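Local coordinates for protein acetyl-CoA acetyltransferase (Bacillus anthracis, PDB 3SS6) that probably catalyses the thiolase reaction, the reversible condensation of two acetyl-CoA molecules into acetoacetyl-CoA and free coenzyme A, at residues M158-E168 with A236-T244; M121-K129 with E141-V149. One frame throughout, in Å; residues are numbered along the deposited sequence. Where two conformers were deposited one is given.

Contact 1 of 2, residues M158-E168 with A236-T244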
loop_
_atom_site.group_PDB
_atom_site.type_symbol
_atom_site.label_atom_id
_atom_site.label_comp_id
_atom_site.label_asym_id
_atom_site.label_seq_id
_atom_site.Cartn_x
_atom_site.Cartn_y
_atom_site.Cartn_z
ATOM N N MET A 158 -6.503 -21.967 -8.817
ATOM C CA MET A 158 -5.161 -21.789 -9.362
ATOM C C MET A 158 -4.913 -22.735 -10.539
ATOM O O MET A 158 -5.543 -23.783 -10.648
ATOM C CB MET A 158 -4.109 -22.012 -8.273
ATOM C CG MET A 158 -4.300 -21.151 -7.035
ATOM S SD MET A 158 -4.186 -19.371 -7.354
ATOM C CE MET A 158 -2.487 -19.203 -7.874
ATOM N N MET A 159 -3.991 -22.367 -11.420
ATOM C CA MET A 159 -3.643 -23.240 -12.538
ATOM C C MET A 159 -3.271 -24.641 -12.044
ATOM O O MET A 159 -3.569 -25.636 -12.704
ATOM C CB MET A 159 -2.492 -22.651 -13.347
ATOM C CG MET A 159 -2.800 -21.318 -14.044
ATOM S SD MET A 159 -4.190 -21.426 -15.196
ATOM C CE MET A 159 -5.490 -20.691 -14.201
ATOM N N GLY A 160 -2.632 -24.715 -10.877
ATOM C CA GLY A 160 -2.242 -25.998 -10.304
ATOM C C GLY A 160 -3.426 -26.889 -9.981
ATOM O O GLY A 160 -3.346 -28.121 -10.076
ATOM N N GLU A 161 -4.534 -26.274 -9.583
ATOM C CA GLU A 161 -5.758 -27.031 -9.356
ATOM C C GLU A 161 -6.322 -27.573 -10.676
ATOM O O GLU A 161 -6.808 -28.699 -10.716
ATOM C CB GLU A 161 -6.800 -26.189 -8.610
ATOM C CG GLU A 161 -6.261 -25.569 -7.327
ATOM C CD GLU A 161 -7.291 -24.721 -6.600
ATOM O OE1 GLU A 161 -7.052 -23.498 -6.446
ATOM O OE2 GLU A 161 -8.327 -25.284 -6.175
ATOM N N THR A 162 -6.240 -26.793 -11.757
ATOM C CA THR A 162 -6.705 -27.291 -13.054
ATOM C C THR A 162 -5.847 -28.478 -13.491
ATOM O O THR A 162 -6.318 -29.373 -14.188
ATOM C CB THR A 162 -6.725 -26.202 -14.169
ATOM O OG1 THR A 162 -5.393 -25.940 -14.637
ATOM C CG2 THR A 162 -7.350 -24.910 -13.648
ATOM N N ALA A 163 -4.588 -28.482 -13.060
ATOM C CA ALA A 163 -3.699 -29.600 -13.326
ATOM C C ALA A 163 -4.178 -30.842 -12.580
ATOM O O ALA A 163 -4.211 -31.940 -13.150
ATOM C CB ALA A 163 -2.256 -29.248 -12.948
ATOM N N GLU A 164 -4.573 -30.669 -11.317
ATOM C CA GLU A 164 -5.069 -31.796 -10.535
ATOM C C GLU A 164 -6.348 -32.340 -11.153
ATOM O O GLU A 164 -6.633 -33.528 -11.049
ATOM C CB GLU A 164 -5.311 -31.411 -9.071
ATOM C CG GLU A 164 -4.046 -31.298 -8.210
ATOM C CD GLU A 164 -3.470 -32.651 -7.799
ATOM O OE1 GLU A 164 -4.066 -33.691 -8.151
ATOM O OE2 GLU A 164 -2.420 -32.669 -7.116
ATOM N N ASN A 165 -7.129 -31.468 -11.786
ATOM C CA ASN A 165 -8.327 -31.933 -12.482
ATOM C C ASN A 165 -7.950 -32.904 -13.589
ATOM O O ASN A 165 -8.634 -33.900 -13.816
ATOM C CB ASN A 165 -9.137 -30.762 -13.054
ATOM C CG ASN A 165 -9.840 -29.952 -11.973
ATOM O OD1 ASN A 165 -10.100 -30.451 -10.873
ATOM N ND2 ASN A 165 -10.157 -28.689 -12.287
ATOM N N LEU A 166 -6.859 -32.604 -14.283
ATOM C CA LEU A 166 -6.396 -33.464 -15.359
ATOM C C LEU A 166 -5.802 -34.762 -14.809
ATOM O O LEU A 166 -5.953 -35.813 -15.417
ATOM C CB LEU A 166 -5.398 -32.725 -16.252
ATOM C CG LEU A 166 -6.035 -31.770 -17.265
ATOM C CD1 LEU A 166 -4.962 -30.982 -18.012
ATOM C CD2 LEU A 166 -6.936 -32.529 -18.240
ATOM N N VAL A 167 -5.142 -34.678 -13.654
ATOM C CA VAL A 167 -4.620 -35.861 -12.974
ATOM C C VAL A 167 -5.749 -36.857 -12.751
ATOM O O VAL A 167 -5.643 -38.036 -13.095
ATOM C CB VAL A 167 -4.008 -35.502 -11.609
ATOM C CG1 VAL A 167 -3.782 -36.756 -10.764
ATOM C CG2 VAL A 167 -2.704 -34.738 -11.797
ATOM N N GLU A 168 -6.831 -36.380 -12.152
ATOM C CA GLU A 168 -7.988 -37.215 -11.886
ATOM C C GLU A 168 -8.664 -37.736 -13.163
ATOM O O GLU A 168 -9.044 -38.899 -13.248
ATOM C CB GLU A 168 -8.993 -36.445 -11.030
ATOM C CG GLU A 168 -8.437 -36.059 -9.659
ATOM C CD GLU A 168 -9.125 -34.844 -9.044
ATOM O OE1 GLU A 168 -10.104 -34.337 -9.641
ATOM O OE2 GLU A 168 -8.682 -34.394 -7.963
ATOM N N ALA A 236 1.019 -29.542 -3.733
ATOM C CA ALA A 236 0.912 -28.086 -3.651
ATOM C C ALA A 236 -0.508 -27.540 -3.799
ATOM O O ALA A 236 -0.772 -26.395 -3.422
ATOM C CB ALA A 236 1.834 -27.437 -4.678
ATOM N N PHE A 237 -1.389 -28.308 -4.423
ATOM C CA PHE A 237 -2.735 -27.819 -4.671
ATOM C C PHE A 237 -3.910 -28.586 -4.074
ATOM O O PHE A 237 -4.993 -28.039 -3.950
ATOM C CB PHE A 237 -2.917 -27.623 -6.172
ATOM C CG PHE A 237 -1.834 -26.803 -6.792
ATOM C CD1 PHE A 237 -1.906 -25.428 -6.791
ATOM C CD2 PHE A 237 -0.731 -27.404 -7.345
ATOM C CE1 PHE A 237 -0.906 -24.681 -7.337
ATOM C CE2 PHE A 237 0.266 -26.661 -7.889
ATOM C CZ PHE A 237 0.182 -25.298 -7.892
ATOM N N ARG A 238 -3.699 -29.847 -3.730
ATOM C CA ARG A 238 -4.752 -30.641 -3.118
ATOM C C ARG A 238 -4.167 -31.559 -2.068
ATOM O O ARG A 238 -3.088 -32.112 -2.258
ATOM C CB ARG A 238 -5.518 -31.452 -4.165
ATOM C CG ARG A 238 -6.719 -30.717 -4.721
ATOM C CD ARG A 238 -7.387 -31.445 -5.870
ATOM N NE ARG A 238 -8.169 -30.505 -6.664
ATOM C CZ ARG A 238 -8.810 -30.808 -7.787
ATOM N NH1 ARG A 238 -8.777 -32.041 -8.266
ATOM N NH2 ARG A 238 -9.485 -29.866 -8.429
ATOM N N LYS A 239 -4.886 -31.755 -0.969
ATOM C CA LYS A 239 -4.413 -32.666 0.060
ATOM C C LYS A 239 -4.460 -34.029 -0.620
ATOM O O LYS A 239 -5.378 -34.300 -1.392
ATOM C CB LYS A 239 -5.335 -32.642 1.277
ATOM N N ASP A 240 -3.485 -34.887 -0.355
ATOM C CA ASP A 240 -3.464 -36.197 -0.996
ATOM C C ASP A 240 -3.336 -36.072 -2.512
ATOM O O ASP A 240 -3.665 -37.003 -3.247
ATOM C CB ASP A 240 -4.723 -36.996 -0.641
ATOM C CG ASP A 240 -4.831 -37.283 0.846
ATOM O OD1 ASP A 240 -3.788 -37.270 1.534
ATOM O OD2 ASP A 240 -5.960 -37.526 1.327
ATOM N N GLY A 241 -2.861 -34.919 -2.972
ATOM C CA GLY A 241 -2.644 -34.698 -4.387
ATOM C C GLY A 241 -1.300 -35.231 -4.847
ATOM O O GLY A 241 -0.619 -35.948 -4.103
ATOM N N SER A 242 -0.927 -34.881 -6.076
ATOM C CA SER A 242 0.333 -35.336 -6.666
ATOM C C SER A 242 1.081 -34.236 -7.417
ATOM O O SER A 242 2.255 -34.393 -7.727
ATOM C CB SER A 242 0.103 -36.541 -7.581
ATOM O OG SER A 242 -0.865 -36.237 -8.573
ATOM N N VAL A 243 0.412 -33.124 -7.716
ATOM C CA VAL A 243 1.115 -31.982 -8.303
ATOM C C VAL A 243 1.894 -31.263 -7.198
ATOM O O VAL A 243 1.322 -30.897 -6.171
ATOM C CB VAL A 243 0.142 -31.000 -9.009
ATOM C CG1 VAL A 243 0.905 -29.836 -9.651
ATOM C CG2 VAL A 243 -0.682 -31.728 -10.061
ATOM N N THR A 244 3.196 -31.078 -7.411
ATOM C CA THR A 244 4.076 -30.472 -6.414
ATOM C C THR A 244 4.841 -29.306 -7.042
ATOM O O THR A 244 4.750 -29.060 -8.244
ATOM C CB THR A 244 5.137 -31.465 -5.924
ATOM O OG1 THR A 244 6.092 -31.693 -6.974
ATOM C CG2 THR A 244 4.501 -32.800 -5.531
HETATM O O HOH W 1 -9.917 -26.853 -7.286
HETATM O O HOH W 2 -1.321 -30.961 -5.385
HETATM O O HOH W 3 -3.496 -36.630 -7.337
#
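Glu164 OE2 takes two backbone N-H groups from the 236-244 loop, Ser242 N at 2.9 Å and Val243 N at 2.9 Å, and a water that also links Phe237 N to Val243 O gives it a third. This is how the loop, with its type II turn from Arg238 to Gly241, is pinned along helix 159-170 in the N-terminal thiolase domain. Ser242 N comes in on the syn lone pair of OE2, whereas Val243 N approaches from above the carboxylate plane, by a nearly straight bond (171°). The glutamate chain is bent at chi2 (-77°), which turns the carboxylate back toward the loop backbone; with so many donors around it the group is probably anionic.

Arg238 reaches over the same residue from its other end: its guanidinium lies with one face on Glu164 CB, while NH2 donates to Asn165 OD1 at 2.6 Å from well above the amide plane. NH1 is paired with Glu168, but that side chain has two conformers and the modelled distance is doubtful. Between loop and helix, Val243 CG2 packs on Ala163 CB and Val167 CG2, and Ser242 OG is held by Gln177 of helix 174-194. At the start of the helix Phe237 turns one ring face to Gly160, whose CA makes a CH-pi contact 3.3 Å from the ring centroid and only 3° off the normal.

Contact 2 of 2, residues M121-K129 with E141-V149; sequences MSSSPYALK and EIRDTVWEV. With SO4 (sulfate ion), chain E.
Tyr126 lays one ring face against Asp144, whose CA sits 3.8 Å from the ring centroid, displaced toward the rim; ring and carboxylate planes differ by 32°. The two residues form a non-hydrogen-bonded pair of an antiparallel beta hairpin. Next to them, Ala127 and Arg143 make the hydrogen-bonded pair, with Ala127 N to Arg143 O and Arg143 N to Ala127 O both 2.8 Å. With CG anti to the backbone N (chi1 180°), Asp144 brings OD1 to Val146 N and caps the following helix, besides meeting Arg132 of the second subunit. Beyond the cap, Thr145 OG1 donates to Pro125 O at 2.7 Å, tilted from the carbonyl plane, and Val146 crosses Met121 at about a right angle.

On the face carrying Ala127 and Arg143, Glu148 OE2 collects two cations: Lys129 NZ on its syn lone pair at 2.7 Å, and Arg143 NE on the anti side, nearly straight at 175° and in the guanidinium plane. Arg143 NH1 also reaches Glu141 OE1 at 3.0 Å, while Lys129 has a second carboxylate in Asp64 of the second subunit. A sulfate, probably from the crystallisation liquor, accepts from Glu141 N.

Leu128 crosses Ile142 obliquely, CD2 touching its CB. Tyr126 OH bonds to Gln138 O of the third subunit. Strand 126-128 pairs with a strand of the second subunit and Ile142 with one of the third, so the two-stranded sheet runs on into both, while the side chains of Met121 and of Val149, in helix 145-149, touch Ile352 of helix 352-370.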
loop_
_atom_site.group_PDB
_atom_site.type_symbol
_atom_site.label_atom_id
_atom_site.label_comp_id
_atom_site.label_asym_id
_atom_site.label_seq_id
_atom_site.Cartn_x
_atom_site.Cartn_y
_atom_site.Cartn_z
ATOM N N MET A 121 8.616 -11.719 -14.268
ATOM C CA MET A 121 7.725 -12.044 -13.159
ATOM C C MET A 121 8.306 -11.517 -11.848
ATOM O O MET A 121 7.567 -11.005 -11.017
ATOM C CB MET A 121 7.437 -13.550 -13.118
ATOM C CG MET A 121 6.781 -14.016 -14.420
ATOM S SD MET A 121 6.319 -15.764 -14.521
ATOM C CE MET A 121 4.789 -15.768 -13.558
ATOM N N SER A 122 9.629 -11.612 -11.689
ATOM C CA SER A 122 10.296 -11.197 -10.457
ATOM C C SER A 122 10.061 -9.730 -10.110
ATOM O O SER A 122 10.021 -9.366 -8.935
ATOM C CB SER A 122 11.805 -11.439 -10.537
ATOM O OG SER A 122 12.132 -12.813 -10.710
ATOM N N SER A 123 9.949 -8.876 -11.126
ATOM C CA SER A 123 9.808 -7.429 -10.891
ATOM C C SER A 123 8.353 -6.960 -10.960
ATOM O O SER A 123 8.060 -5.750 -10.899
ATOM C CB SER A 123 10.672 -6.649 -11.893
ATOM O OG SER A 123 10.274 -6.949 -13.226
ATOM N N SER A 124 7.427 -7.904 -11.084
ATOM C CA SER A 124 6.014 -7.547 -11.191
ATOM C C SER A 124 5.502 -6.927 -9.892
ATOM O O SER A 124 5.909 -7.337 -8.803
ATOM C CB SER A 124 5.177 -8.773 -11.575
ATOM O OG SER A 124 5.483 -9.167 -12.904
ATOM N N PRO A 125 4.611 -5.928 -10.008
ATOM C CA PRO A 125 4.163 -5.159 -8.841
ATOM C C PRO A 125 3.088 -5.839 -8.004
ATOM O O PRO A 125 2.598 -6.931 -8.347
ATOM C CB PRO A 125 3.588 -3.888 -9.476
ATOM C CG PRO A 125 3.018 -4.364 -10.763
ATOM C CD PRO A 125 4.018 -5.416 -11.258
ATOM N N TYR A 126 2.768 -5.190 -6.885
ATOM C CA TYR A 126 1.584 -5.504 -6.089
ATOM C C TYR A 126 0.525 -4.442 -6.372
ATOM O O TYR A 126 0.856 -3.325 -6.775
ATOM C CB TYR A 126 1.932 -5.523 -4.605
ATOM C CG TYR A 126 2.433 -6.875 -4.149
ATOM C CD1 TYR A 126 3.730 -7.288 -4.439
ATOM C CD2 TYR A 126 1.604 -7.742 -3.433
ATOM C CE1 TYR A 126 4.188 -8.527 -4.042
ATOM C CE2 TYR A 126 2.063 -8.992 -3.018
ATOM C CZ TYR A 126 3.352 -9.377 -3.338
ATOM O OH TYR A 126 3.828 -10.606 -2.942
ATOM N N ALA A 127 -0.739 -4.804 -6.182
ATOM C CA ALA A 127 -1.859 -3.916 -6.501
ATOM C C ALA A 127 -2.773 -3.742 -5.292
ATOM O O ALA A 127 -2.942 -4.659 -4.483
ATOM C CB ALA A 127 -2.657 -4.472 -7.674
ATOM N N LEU A 128 -3.372 -2.558 -5.185
ATOM C CA LEU A 128 -4.413 -2.301 -4.188
ATOM C C LEU A 128 -5.698 -1.925 -4.921
ATOM O O LEU A 128 -5.723 -0.969 -5.700
ATOM C CB LEU A 128 -3.996 -1.177 -3.241
ATOM C CG LEU A 128 -2.964 -1.543 -2.167
ATOM C CD1 LEU A 128 -2.485 -0.301 -1.416
ATOM C CD2 LEU A 128 -3.561 -2.548 -1.188
ATOM N N LYS A 129 -6.762 -2.683 -4.681
ATOM C CA LYS A 129 -8.011 -2.484 -5.403
ATOM C C LYS A 129 -8.942 -1.465 -4.758
ATOM O O LYS A 129 -9.844 -0.960 -5.430
ATOM C CB LYS A 129 -8.776 -3.805 -5.555
ATOM C CG LYS A 129 -7.954 -4.969 -6.072
ATOM C CD LYS A 129 -7.365 -4.715 -7.437
ATOM C CE LYS A 129 -6.510 -5.912 -7.871
ATOM N NZ LYS A 129 -7.262 -7.199 -7.782
ATOM N N GLU A 141 -6.668 -6.435 1.294
ATOM C CA GLU A 141 -5.697 -7.310 0.679
ATOM C C GLU A 141 -4.789 -6.553 -0.263
ATOM O O GLU A 141 -5.253 -5.792 -1.095
ATOM C CB GLU A 141 -6.408 -8.388 -0.139
ATOM C CG GLU A 141 -6.429 -9.763 0.473
ATOM C CD GLU A 141 -6.654 -10.845 -0.566
ATOM O OE1 GLU A 141 -7.583 -10.701 -1.378
ATOM O OE2 GLU A 141 -5.904 -11.834 -0.573
ATOM N N ILE A 142 -3.490 -6.767 -0.136
ATOM C CA ILE A 142 -2.577 -6.224 -1.126
ATOM C C ILE A 142 -2.217 -7.384 -2.055
ATOM O O ILE A 142 -1.696 -8.406 -1.621
ATOM C CB ILE A 142 -1.339 -5.550 -0.490
ATOM C CG1 ILE A 142 -0.433 -4.994 -1.586
ATOM C CG2 ILE A 142 -0.576 -6.504 0.403
ATOM C CD1 ILE A 142 0.636 -4.069 -1.062
ATOM N N ARG A 143 -2.543 -7.224 -3.331
ATOM C CA ARG A 143 -2.585 -8.360 -4.245
ATOM C C ARG A 143 -1.318 -8.520 -5.063
ATOM O O ARG A 143 -0.827 -7.584 -5.685
ATOM C CB ARG A 143 -3.793 -8.219 -5.176
ATOM C CG ARG A 143 -5.122 -8.128 -4.435
ATOM C CD ARG A 143 -5.638 -9.506 -4.013
ATOM N NE ARG A 143 -6.027 -10.312 -5.171
ATOM C CZ ARG A 143 -6.591 -11.515 -5.091
ATOM N NH1 ARG A 143 -6.838 -12.057 -3.906
ATOM N NH2 ARG A 143 -6.911 -12.180 -6.197
ATOM N N ASP A 144 -0.778 -9.730 -5.045
ATOM C CA ASP A 144 0.392 -10.052 -5.852
ATOM C C ASP A 144 -0.065 -10.284 -7.292
ATOM O O ASP A 144 -0.848 -11.201 -7.553
ATOM C CB ASP A 144 1.016 -11.338 -5.293
ATOM C CG ASP A 144 2.250 -11.780 -6.058
ATOM O OD1 ASP A 144 2.519 -11.254 -7.159
ATOM O OD2 ASP A 144 2.968 -12.652 -5.531
ATOM N N THR A 145 0.381 -9.440 -8.223
ATOM C CA THR A 145 -0.061 -9.580 -9.620
ATOM C C THR A 145 0.339 -10.924 -10.245
ATOM O O THR A 145 -0.360 -11.435 -11.118
ATOM C CB THR A 145 0.426 -8.424 -10.525
ATOM O OG1 THR A 145 1.858 -8.347 -10.496
ATOM C CG2 THR A 145 -0.171 -7.100 -10.064
ATOM N N VAL A 146 1.454 -11.489 -9.800
ATOM C CA VAL A 146 1.870 -12.802 -10.292
ATOM C C VAL A 146 0.870 -13.851 -9.799
ATOM O O VAL A 146 0.396 -14.693 -10.564
ATOM C CB VAL A 146 3.293 -13.158 -9.819
ATOM C CG1 VAL A 146 3.599 -14.645 -10.067
ATOM C CG2 VAL A 146 4.325 -12.272 -10.497
ATOM N N TRP A 147 0.519 -13.789 -8.518
ATOM C CA TRP A 147 -0.393 -14.780 -7.960
ATOM C C TRP A 147 -1.796 -14.655 -8.556
ATOM O O TRP A 147 -2.509 -15.652 -8.679
ATOM C CB TRP A 147 -0.433 -14.675 -6.427
ATOM C CG TRP A 147 -0.602 -15.996 -5.726
ATOM C CD1 TRP A 147 -1.704 -16.433 -5.052
ATOM C CD2 TRP A 147 0.371 -17.042 -5.630
ATOM N NE1 TRP A 147 -1.476 -17.700 -4.542
ATOM C CE2 TRP A 147 -0.208 -18.088 -4.886
ATOM C CE3 TRP A 147 1.677 -17.191 -6.102
ATOM C CZ2 TRP A 147 0.477 -19.271 -4.604
ATOM C CZ3 TRP A 147 2.357 -18.370 -5.824
ATOM C CH2 TRP A 147 1.753 -19.392 -5.085
ATOM N N GLU A 148 -2.194 -13.435 -8.932
ATOM C CA GLU A 148 -3.496 -13.209 -9.563
ATOM C C GLU A 148 -3.552 -13.832 -10.947
ATOM O O GLU A 148 -4.551 -14.440 -11.331
ATOM C CB GLU A 148 -3.786 -11.712 -9.716
ATOM C CG GLU A 148 -4.106 -11.012 -8.415
ATOM C CD GLU A 148 -4.784 -9.671 -8.613
ATOM O OE1 GLU A 148 -4.427 -8.967 -9.572
ATOM O OE2 GLU A 148 -5.665 -9.325 -7.791
ATOM N N VAL A 149 -2.480 -13.657 -11.703
ATOM C CA VAL A 149 -2.481 -14.110 -13.088
ATOM C C VAL A 149 -2.482 -15.644 -13.154
ATOM O O VAL A 149 -2.845 -16.224 -14.182
ATOM C CB VAL A 149 -1.320 -13.450 -13.891
ATOM C CG1 VAL A 149 -0.021 -14.221 -13.727
ATOM C CG2 VAL A 149 -1.689 -13.295 -15.361
HETATM S S SO4 E . -9.710 -6.041 -0.723
HETATM O O1 SO4 E . -9.508 -5.829 -2.161
HETATM O O2 SO4 E . -9.542 -7.459 -0.427
HETATM O O3 SO4 E . -8.751 -5.281 0.054
HETATM O O4 SO4 E . -11.060 -5.628 -0.358
HETATM O O HOH W 4 -6.708 -4.770 -2.789
#

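Overall arrangement
Contacts 1 and 2 follow one another along the chain, their centres about 22 Å apart, both in the N-terminal thiolase domain. Helix 145-149, which ends contact 2, precedes helix 159-170 of contact 1, and the two contacts touch where Met158 CE packs 3.6 Å from Trp147 O. Their settings differ: no other protein chain touches the segments of contact 1, while contact 2 is built into the tetramer through three neighbouring subunits. Neither contact includes Cys91, seen here as S-hydroxycysteine and probably the nucleophile, as in other thiolases; the nearby Gln90, however, donates to Val149 O at the end of helix 145-149, tying contact 2 to that part of the chain.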